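Local coordinates for protein probable ribosomal RNA small subunit methyltransferase (Thermus thermophilus, PDB 3DMH) that methylates the N2 amino group of a guanosine in 16S ribosomal RNA, with S-adenosylmethionine as the methyl donor, at residues E257-E262 with Q283-D288. Numbering follows the deposited sequence. Where two conformers were deposited one is given.
Sequences EVVGVE and QALHSD. With SAM (S-adenosylmethionine), chain D.
Part of the S-adenosylmethionine pocket is formed where two parallel strands end, where Glu262 and Ser287 are joined through their backbones and Glu262 and Asp288 grip the cofactor. Upstream, Gln283 N bonds to Val258 O, Gln283 O receives Gly260 N at 2.8 Å in an almost straight bond (N-H...O 178°), and Leu285 N reaches Gly260 O at 2.8 Å. The ladder weakens at Glu262 N to Leu285 O, then closes with Ser287 N on Glu262 O at 2.9 Å, the donor standing well above the carbonyl plane. That same oxygen meets CD2 of His286 at the edge of the imidazole, in its plane, while His286 NE2 bonds to Asp263 O. On the face carrying Val259 and Leu285, Val259 CG1 lies 3.7 Å from Leu285 CD1, and its CG2 branch meets Gln283 NE2. Farther along, the CB of Ser287 packs on CB and CG1 of Val261.

Helix 265-277 links the strands as a beta-alpha-beta crossover of the Rossmann-like methyltransferase fold, with 283-286 at one edge of the sheet and 236-240 on the far side of 257-262. Glu262 ends its strand as the acidic residue common in this fold: CG is anti to the backbone N and the chain bends at chi2 (56°), and the carboxylate takes both ribose hydroxyls, SAM O3' on OE1 at 2.7 Å and SAM O2' on OE2 at 2.6 Å. Gly243 N and Asp264 N also bond to OE1 and OE2, respectively, fixing the group. An alanine in place of Glu262 would probably leave both hydroxyls without this carboxylate, Gly243 N and Asp264 N without their bonds to it, and the ribose freer to shift. Asp288 OD1 accepts the adenine N6 at 2.9 Å, while its OD2 forms salt bridges with Arg80 and Lys24.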
# COMPACT_ATOMS: atom_id res chain seq x y z
N GLU A 257 5.28 -14.03 19.09
CA GLU A 257 5.67 -14.57 17.78
C GLU A 257 4.77 -13.94 16.72
O GLU A 257 3.65 -14.40 16.49
CB GLU A 257 5.56 -16.10 17.79
CG GLU A 257 6.30 -16.73 18.98
CD GLU A 257 6.17 -18.25 19.06
OE1 GLU A 257 5.70 -18.89 18.10
OE2 GLU A 257 6.57 -18.81 20.11
N VAL A 258 5.27 -12.87 16.10
CA VAL A 258 4.46 -11.95 15.29
C VAL A 258 4.56 -12.24 13.81
O VAL A 258 5.66 -12.48 13.28
CB VAL A 258 4.86 -10.47 15.55
CG1 VAL A 258 3.82 -9.55 14.94
CG2 VAL A 258 4.98 -10.18 17.04
N VAL A 259 3.39 -12.22 13.16
CA VAL A 259 3.27 -12.24 11.70
C VAL A 259 2.65 -10.91 11.31
O VAL A 259 1.57 -10.59 11.80
CB VAL A 259 2.36 -13.36 11.21
CG1 VAL A 259 2.20 -13.29 9.68
CG2 VAL A 259 2.91 -14.72 11.61
N GLY A 260 3.33 -10.14 10.47
CA GLY A 260 2.78 -8.88 9.94
C GLY A 260 2.35 -9.17 8.52
O GLY A 260 3.09 -9.80 7.77
N VAL A 261 1.14 -8.73 8.16
CA VAL A 261 0.69 -8.77 6.76
C VAL A 261 0.51 -7.34 6.30
O VAL A 261 -0.03 -6.50 7.02
CB VAL A 261 -0.60 -9.60 6.53
CG1 VAL A 261 -0.30 -11.09 6.74
CG2 VAL A 261 -1.79 -9.17 7.41
N GLU A 262 0.99 -7.08 5.09
CA GLU A 262 1.05 -5.71 4.57
C GLU A 262 0.98 -5.76 3.04
O GLU A 262 1.75 -6.52 2.42
CB GLU A 262 2.35 -5.06 5.06
CG GLU A 262 2.70 -3.73 4.42
CD GLU A 262 1.59 -2.70 4.59
OE1 GLU A 262 1.25 -2.38 5.74
OE2 GLU A 262 1.10 -2.22 3.55
N GLN A 283 7.76 -12.34 11.09
CA GLN A 283 7.49 -12.61 9.69
C GLN A 283 6.86 -11.37 9.11
O GLN A 283 5.87 -10.88 9.65
CB GLN A 283 6.55 -13.79 9.53
CG GLN A 283 7.15 -15.09 10.05
CD GLN A 283 6.25 -16.27 9.79
OE1 GLN A 283 6.02 -16.65 8.63
NE2 GLN A 283 5.73 -16.85 10.85
N ALA A 284 7.47 -10.85 8.07
CA ALA A 284 7.01 -9.63 7.43
C ALA A 284 6.51 -10.01 6.06
O ALA A 284 7.29 -10.06 5.09
CB ALA A 284 8.15 -8.62 7.33
N LEU A 285 5.20 -10.25 5.95
CA LEU A 285 4.66 -10.83 4.73
C LEU A 285 4.05 -9.78 3.86
O LEU A 285 3.31 -8.91 4.32
CB LEU A 285 3.61 -11.90 5.04
CG LEU A 285 4.06 -12.99 6.01
CD1 LEU A 285 2.94 -13.97 6.16
CD2 LEU A 285 5.30 -13.66 5.48
N HIS A 286 4.34 -9.90 2.57
CA HIS A 286 3.70 -9.08 1.56
C HIS A 286 2.43 -9.82 1.17
O HIS A 286 2.47 -10.87 0.54
CB HIS A 286 4.66 -8.91 0.37
CG HIS A 286 4.20 -7.90 -0.63
ND1 HIS A 286 4.61 -7.89 -1.95
CD2 HIS A 286 3.37 -6.84 -0.48
CE1 HIS A 286 4.04 -6.87 -2.58
NE2 HIS A 286 3.27 -6.23 -1.71
N SER A 287 1.29 -9.26 1.55
CA SER A 287 0.03 -10.00 1.54
C SER A 287 -1.14 -9.04 1.41
O SER A 287 -1.14 -7.97 2.04
CB SER A 287 -0.11 -10.70 2.88
OG SER A 287 -1.23 -11.58 2.91
N ASP A 288 -2.14 -9.44 0.63
CA ASP A 288 -3.42 -8.73 0.58
C ASP A 288 -4.26 -9.32 1.72
O ASP A 288 -4.73 -10.45 1.62
CB ASP A 288 -4.09 -8.97 -0.78
CG ASP A 288 -5.46 -8.30 -0.90
OD1 ASP A 288 -5.78 -7.44 -0.06
OD2 ASP A 288 -6.18 -8.63 -1.87
N SAM D . 0.31 -0.87 11.61
CA SAM D . 1.01 0.35 11.10
C SAM D . 1.00 1.42 12.18
O SAM D . 0.25 1.21 13.14
OXT SAM D . 1.70 2.44 12.05
CB SAM D . 0.32 0.92 9.86
CG SAM D . -1.14 1.33 10.04
SD SAM D . -1.81 2.09 8.53
CE SAM D . -3.20 3.05 9.19
C5' SAM D . -2.71 0.77 7.67
C4' SAM D . -1.78 -0.18 6.93
O4' SAM D . -2.65 -1.08 6.23
C3' SAM D . -0.86 0.49 5.89
O3' SAM D . 0.50 0.16 6.12
C2' SAM D . -1.39 -0.04 4.56
O2' SAM D . -0.43 -0.15 3.52
C1' SAM D . -1.96 -1.38 5.03
N9 SAM D . -2.88 -1.95 4.06
C8 SAM D . -3.72 -1.30 3.16
N7 SAM D . -4.42 -2.22 2.46
C5 SAM D . -4.01 -3.47 2.89
C6 SAM D . -4.33 -4.77 2.51
N6 SAM D . -5.20 -5.02 1.52
N1 SAM D . -3.71 -5.81 3.17
C2 SAM D . -2.79 -5.58 4.17
N3 SAM D . -2.41 -4.29 4.53
C4 SAM D . -3.03 -3.28 3.89
O HOH W 1 6.75 -15.05 13.56